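Long-range contact in Acarbose/maltose binding protein GacH (PDB 3K01), which serves as the acarbose-binding solute receptor of a bacterial ABC transporter and probably also binds maltose: residues L26-E38 with G83-V95. Numbering follows the deposited sequence.
Sequences LSGTVTFWDTSNE and GAPDVMRTEVAWV. With SO4 (sulfate ion), chain B.
Phe32 pairs with Val87 and Trp33 with Met88 where strands 28-34 and 87-91 run parallel. The pair belongs to the parallel part of a lobe sheet, consistent with the type II periplasmic-binding-protein fold of this family. Strand 58-64 flanks 28-34 on its other edge, and strand 293-302 runs antiparallel beside 87-91.

Three backbone bonds join the strands: Val87 N to Thr31 O, Trp33 N to Val87 O and Arg89 N to Trp33 O, each 3.0 Å.

Asp86 extends the pairing with its side chain. Asp86 OD2 accepts a hydrogen bond from Thr31 N through its anti lone pair, 2.8 Å and nearly straight (179°). One water links Asp86 OD1 to Thr29 O, and another links OD2 to Thr31 OG1. Ser306 also binds OD1.

Apolar side chains pack on both faces of this strand pair. Pro85 CD makes a CH-pi contact over the Trp33 six-membered ring, 3.5 Å from its centroid and 3° off the normal. Met88 bends at chi2 (63°), and its SD lies obliquely 5.2 Å from the same centroid, a Met-aromatic contact. On the other face Val87 CG1 meets Phe32 CD1 and Val87 CG2 meets Val30 CG1; helix 309-320 covers this side.

Towards the strands' C-terminal ends the contact is polar. Asp34 OD1 accepts Ser36 N in an Asx turn, while OD2 bonds Ser36 OG and Tyr62. Asp34 OD1 lies a long 3.9 Å from Arg89 NE, well out of the guanidinium plane, so only the charges attract. The extended Arg89 gives NE to Gln138 and makes a cation-pi contact with Trp298. Arg89 NH1 donates nearly in the guanidinium plane to Thr35 OG1, at 3.1 Å.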
loop_
_atom_site.group_PDB
_atom_site.type_symbol
_atom_site.label_atom_id
_atom_site.label_comp_id
_atom_site.label_asym_id
_atom_site.label_seq_id
_atom_site.Cartn_x
_atom_site.Cartn_y
_atom_site.Cartn_z
ATOM N N LEU A 26 -26.747 -14.304 -17.118
ATOM C CA LEU A 26 -26.604 -13.932 -15.716
ATOM C C LEU A 26 -27.783 -13.096 -15.266
ATOM O O LEU A 26 -28.273 -12.245 -16.004
ATOM C CB LEU A 26 -25.309 -13.151 -15.485
ATOM C CG LEU A 26 -24.027 -13.947 -15.645
ATOM C CD1 LEU A 26 -22.807 -13.029 -15.509
ATOM C CD2 LEU A 26 -23.968 -15.032 -14.622
ATOM N N SER A 27 -28.235 -13.329 -14.042
ATOM C CA SER A 27 -29.361 -12.580 -13.504
ATOM C C SER A 27 -29.192 -12.416 -12.003
ATOM O O SER A 27 -28.196 -12.868 -11.449
ATOM C CB SER A 27 -30.700 -13.280 -13.837
ATOM O OG SER A 27 -30.747 -14.544 -13.223
ATOM N N GLY A 28 -30.155 -11.756 -11.374
ATOM C CA GLY A 28 -30.149 -11.603 -9.924
ATOM C C GLY A 28 -29.517 -10.285 -9.524
ATOM O O GLY A 28 -29.340 -9.391 -10.350
ATOM N N THR A 29 -29.169 -10.186 -8.247
ATOM C CA THR A 29 -28.626 -8.950 -7.679
ATOM C C THR A 29 -27.160 -9.155 -7.353
ATOM O O THR A 29 -26.760 -10.234 -6.902
ATOM C CB THR A 29 -29.375 -8.591 -6.393
ATOM O OG1 THR A 29 -30.749 -8.340 -6.708
ATOM C CG2 THR A 29 -28.787 -7.347 -5.724
ATOM N N VAL A 30 -26.350 -8.128 -7.627
ATOM C CA VAL A 30 -24.983 -8.068 -7.087
ATOM C C VAL A 30 -24.860 -6.775 -6.289
ATOM O O VAL A 30 -24.840 -5.690 -6.876
ATOM C CB VAL A 30 -23.895 -8.125 -8.185
ATOM C CG1 VAL A 30 -22.493 -7.925 -7.557
ATOM C CG2 VAL A 30 -23.937 -9.452 -8.952
ATOM N N THR A 31 -24.795 -6.914 -4.967
ATOM C CA THR A 31 -24.550 -5.771 -4.092
ATOM C C THR A 31 -23.052 -5.620 -3.921
ATOM O O THR A 31 -22.370 -6.579 -3.518
ATOM C CB THR A 31 -25.251 -5.944 -2.747
ATOM O OG1 THR A 31 -26.674 -5.996 -2.979
ATOM C CG2 THR A 31 -24.932 -4.779 -1.812
ATOM N N PHE A 32 -22.549 -4.439 -4.281
ATOM C CA PHE A 32 -21.112 -4.147 -4.244
ATOM C C PHE A 32 -20.838 -3.052 -3.233
ATOM O O PHE A 32 -21.389 -1.959 -3.362
ATOM C CB PHE A 32 -20.645 -3.712 -5.648
ATOM C CG PHE A 32 -19.227 -3.144 -5.707
ATOM C CD1 PHE A 32 -18.163 -3.735 -5.012
ATOM C CD2 PHE A 32 -18.958 -2.033 -6.499
ATOM C CE1 PHE A 32 -16.874 -3.210 -5.082
ATOM C CE2 PHE A 32 -17.688 -1.511 -6.582
ATOM C CZ PHE A 32 -16.634 -2.097 -5.889
ATOM N N TRP A 33 -20.003 -3.344 -2.230
ATOM C CA TRP A 33 -19.546 -2.310 -1.293
ATOM C C TRP A 33 -18.182 -1.801 -1.699
ATOM O O TRP A 33 -17.182 -2.540 -1.669
ATOM C CB TRP A 33 -19.488 -2.856 0.128
ATOM C CG TRP A 33 -20.826 -3.034 0.789
ATOM C CD1 TRP A 33 -22.076 -2.892 0.214
ATOM C CD2 TRP A 33 -21.054 -3.416 2.149
ATOM N NE1 TRP A 33 -23.054 -3.150 1.153
ATOM C CE2 TRP A 33 -22.455 -3.496 2.336
ATOM C CE3 TRP A 33 -20.211 -3.713 3.229
ATOM C CZ2 TRP A 33 -23.024 -3.826 3.570
ATOM C CZ3 TRP A 33 -20.785 -4.066 4.451
ATOM C CH2 TRP A 33 -22.175 -4.130 4.601
ATOM N N ASP A 34 -18.169 -0.532 -2.121
ATOM C CA ASP A 34 -16.972 0.181 -2.538
ATOM C C ASP A 34 -16.498 1.089 -1.416
ATOM O O ASP A 34 -17.309 1.647 -0.680
ATOM C CB ASP A 34 -17.320 1.003 -3.776
ATOM C CG ASP A 34 -16.158 1.830 -4.289
ATOM O OD1 ASP A 34 -14.981 1.453 -4.084
ATOM O OD2 ASP A 34 -16.448 2.880 -4.906
ATOM N N THR A 35 -15.186 1.212 -1.264
ATOM C CA THR A 35 -14.597 2.072 -0.211
ATOM C C THR A 35 -13.891 3.299 -0.812
ATOM O O THR A 35 -13.191 4.023 -0.086
ATOM C CB THR A 35 -13.521 1.327 0.550
ATOM O OG1 THR A 35 -12.546 0.905 -0.406
ATOM C CG2 THR A 35 -14.089 0.118 1.283
ATOM N N SER A 36 -14.027 3.537 -2.111
ATOM C CA SER A 36 -13.342 4.662 -2.735
ATOM C C SER A 36 -13.812 5.993 -2.127
ATOM O O SER A 36 -14.893 6.097 -1.524
ATOM C CB SER A 36 -13.490 4.615 -4.260
ATOM O OG SER A 36 -14.796 4.997 -4.643
ATOM N N ASN A 37 -12.965 7.005 -2.269
ATOM C CA ASN A 37 -13.222 8.286 -1.597
ATOM C C ASN A 37 -14.255 9.177 -2.297
ATOM O O ASN A 37 -14.802 8.838 -3.355
ATOM C CB ASN A 37 -11.901 9.029 -1.307
ATOM C CG ASN A 37 -11.245 9.576 -2.547
ATOM O OD1 ASN A 37 -11.897 9.875 -3.539
ATOM N ND2 ASN A 37 -9.929 9.746 -2.479
ATOM N N GLU A 38 -14.504 10.340 -1.694
ATOM C CA GLU A 38 -15.509 11.271 -2.201
ATOM C C GLU A 38 -15.312 11.635 -3.672
ATOM O O GLU A 38 -16.286 11.741 -4.419
ATOM C CB GLU A 38 -15.529 12.538 -1.324
ATOM C CG GLU A 38 -16.401 13.681 -1.829
ATOM C CD GLU A 38 -17.889 13.388 -1.746
ATOM O OE1 GLU A 38 -18.316 12.580 -0.879
ATOM O OE2 GLU A 38 -18.643 13.991 -2.542
ATOM N N GLY A 83 -27.454 -8.955 5.399
ATOM C CA GLY A 83 -27.100 -7.631 4.893
ATOM C C GLY A 83 -25.678 -7.523 4.362
ATOM O O GLY A 83 -25.227 -6.409 4.047
ATOM N N ALA A 84 -24.963 -8.644 4.246
ATOM C CA ALA A 84 -23.608 -8.608 3.697
ATOM C C ALA A 84 -23.674 -8.395 2.188
ATOM O O ALA A 84 -24.589 -8.872 1.511
ATOM C CB ALA A 84 -22.849 -9.891 4.017
ATOM N N PRO A 85 -22.688 -7.697 1.629
ATOM C CA PRO A 85 -22.668 -7.493 0.181
ATOM C C PRO A 85 -22.302 -8.793 -0.506
ATOM O O PRO A 85 -21.759 -9.696 0.128
ATOM C CB PRO A 85 -21.562 -6.447 -0.006
ATOM C CG PRO A 85 -20.609 -6.752 1.128
ATOM C CD PRO A 85 -21.510 -7.088 2.283
ATOM N N ASP A 86 -22.589 -8.889 -1.801
ATOM C CA ASP A 86 -22.059 -9.995 -2.596
ATOM C C ASP A 86 -20.563 -9.815 -2.881
ATOM O O ASP A 86 -19.808 -10.785 -2.880
ATOM C CB ASP A 86 -22.844 -10.142 -3.890
ATOM C CG ASP A 86 -24.293 -10.384 -3.626
ATOM O OD1 ASP A 86 -24.606 -11.482 -3.117
ATOM O OD2 ASP A 86 -25.099 -9.454 -3.863
ATOM N N VAL A 87 -20.186 -8.565 -3.190
ATOM C CA VAL A 87 -18.822 -8.254 -3.546
ATOM C C VAL A 87 -18.328 -7.129 -2.641
ATOM O O VAL A 87 -19.002 -6.118 -2.463
ATOM C CB VAL A 87 -18.722 -7.845 -5.019
ATOM C CG1 VAL A 87 -17.299 -7.368 -5.364
ATOM C CG2 VAL A 87 -19.123 -9.032 -5.928
ATOM N N MET A 88 -17.136 -7.331 -2.092
ATOM C CA MET A 88 -16.558 -6.381 -1.120
ATOM C C MET A 88 -15.221 -5.905 -1.662
ATOM O O MET A 88 -14.337 -6.723 -1.969
ATOM C CB MET A 88 -16.352 -7.143 0.209
ATOM C CG MET A 88 -15.707 -6.367 1.355
ATOM S SD MET A 88 -16.760 -4.980 1.817
ATOM C CE MET A 88 -15.621 -4.015 2.830
ATOM N N ARG A 89 -15.043 -4.582 -1.730
ATOM C CA ARG A 89 -13.701 -4.040 -2.019
ATOM C C ARG A 89 -12.818 -4.282 -0.786
ATOM O O ARG A 89 -13.183 -3.883 0.327
ATOM C CB ARG A 89 -13.757 -2.566 -2.380
ATOM C CG ARG A 89 -12.539 -2.136 -3.135
ATOM C CD ARG A 89 -12.384 -0.655 -3.147
ATOM N NE ARG A 89 -11.432 -0.159 -4.133
ATOM C CZ ARG A 89 -10.864 1.047 -4.058
ATOM N NH1 ARG A 89 -11.142 1.846 -3.035
ATOM N NH2 ARG A 89 -10.048 1.449 -5.014
ATOM N N THR A 90 -11.673 -4.934 -0.999
ATOM C CA THR A 90 -10.871 -5.481 0.109
ATOM C C THR A 90 -9.455 -4.951 0.059
ATOM O O THR A 90 -8.757 -5.128 -0.930
ATOM C CB THR A 90 -10.782 -7.041 0.087
ATOM O OG1 THR A 90 -10.396 -7.501 -1.221
ATOM C CG2 THR A 90 -12.109 -7.684 0.486
ATOM N N GLU A 91 -9.012 -4.274 1.121
ATOM C CA GLU A 91 -7.644 -3.788 1.124
ATOM C C GLU A 91 -6.733 -5.012 1.083
ATOM O O GLU A 91 -7.153 -6.104 1.463
ATOM C CB GLU A 91 -7.417 -2.950 2.372
ATOM C CG GLU A 91 -6.267 -1.977 2.277
ATOM C CD GLU A 91 -5.009 -2.469 2.974
ATOM O OE1 GLU A 91 -5.052 -3.473 3.735
ATOM O OE2 GLU A 91 -3.958 -1.827 2.781
ATOM N N VAL A 92 -5.495 -4.864 0.611
ATOM C CA VAL A 92 -4.650 -6.044 0.455
ATOM C C VAL A 92 -4.552 -6.903 1.731
ATOM O O VAL A 92 -4.584 -8.135 1.648
ATOM C CB VAL A 92 -3.251 -5.729 -0.093
ATOM C CG1 VAL A 92 -3.312 -5.265 -1.560
ATOM C CG2 VAL A 92 -2.468 -4.721 0.779
ATOM N N ALA A 93 -4.425 -6.283 2.899
ATOM C CA ALA A 93 -4.323 -7.036 4.166
ATOM C C ALA A 93 -5.671 -7.626 4.574
ATOM O O ALA A 93 -5.735 -8.587 5.354
ATOM C CB ALA A 93 -3.796 -6.148 5.297
ATOM N N TRP A 94 -6.764 -7.060 4.070
ATOM C CA TRP A 94 -8.092 -7.516 4.482
ATOM C C TRP A 94 -8.438 -8.862 3.849
ATOM O O TRP A 94 -9.341 -9.534 4.352
ATOM C CB TRP A 94 -9.189 -6.519 4.139
ATOM C CG TRP A 94 -9.119 -5.194 4.824
ATOM C CD1 TRP A 94 -8.149 -4.741 5.679
ATOM C CD2 TRP A 94 -10.032 -4.120 4.617
ATOM N NE1 TRP A 94 -8.439 -3.438 6.034
ATOM C CE2 TRP A 94 -9.591 -3.039 5.402
ATOM C CE3 TRP A 94 -11.197 -3.969 3.846
ATOM C CZ2 TRP A 94 -10.261 -1.804 5.419
ATOM C CZ3 TRP A 94 -11.871 -2.746 3.875
ATOM C CH2 TRP A 94 -11.396 -1.690 4.666
ATOM N N VAL A 95 -7.780 -9.255 2.760
ATOM C CA VAL A 95 -8.078 -10.555 2.166
ATOM C C VAL A 95 -7.846 -11.657 3.188
ATOM O O VAL A 95 -8.762 -12.449 3.444
ATOM C CB VAL A 95 -7.264 -10.792 0.894
ATOM C CG1 VAL A 95 -7.565 -12.193 0.328
ATOM C CG2 VAL A 95 -7.594 -9.731 -0.138
HETATM S S SO4 B . -24.548 -13.462 -20.060
HETATM O O1 SO4 B . -23.171 -13.058 -20.361
HETATM O O2 SO4 B . -25.184 -12.528 -19.135
HETATM O O3 SO4 B . -25.318 -13.527 -21.301
HETATM O O4 SO4 B . -24.510 -14.781 -19.431
HETATM O O HOH W 1 -27.328 -11.835 -4.516
HETATM O O HOH W 2 -27.280 -8.576 -2.526
#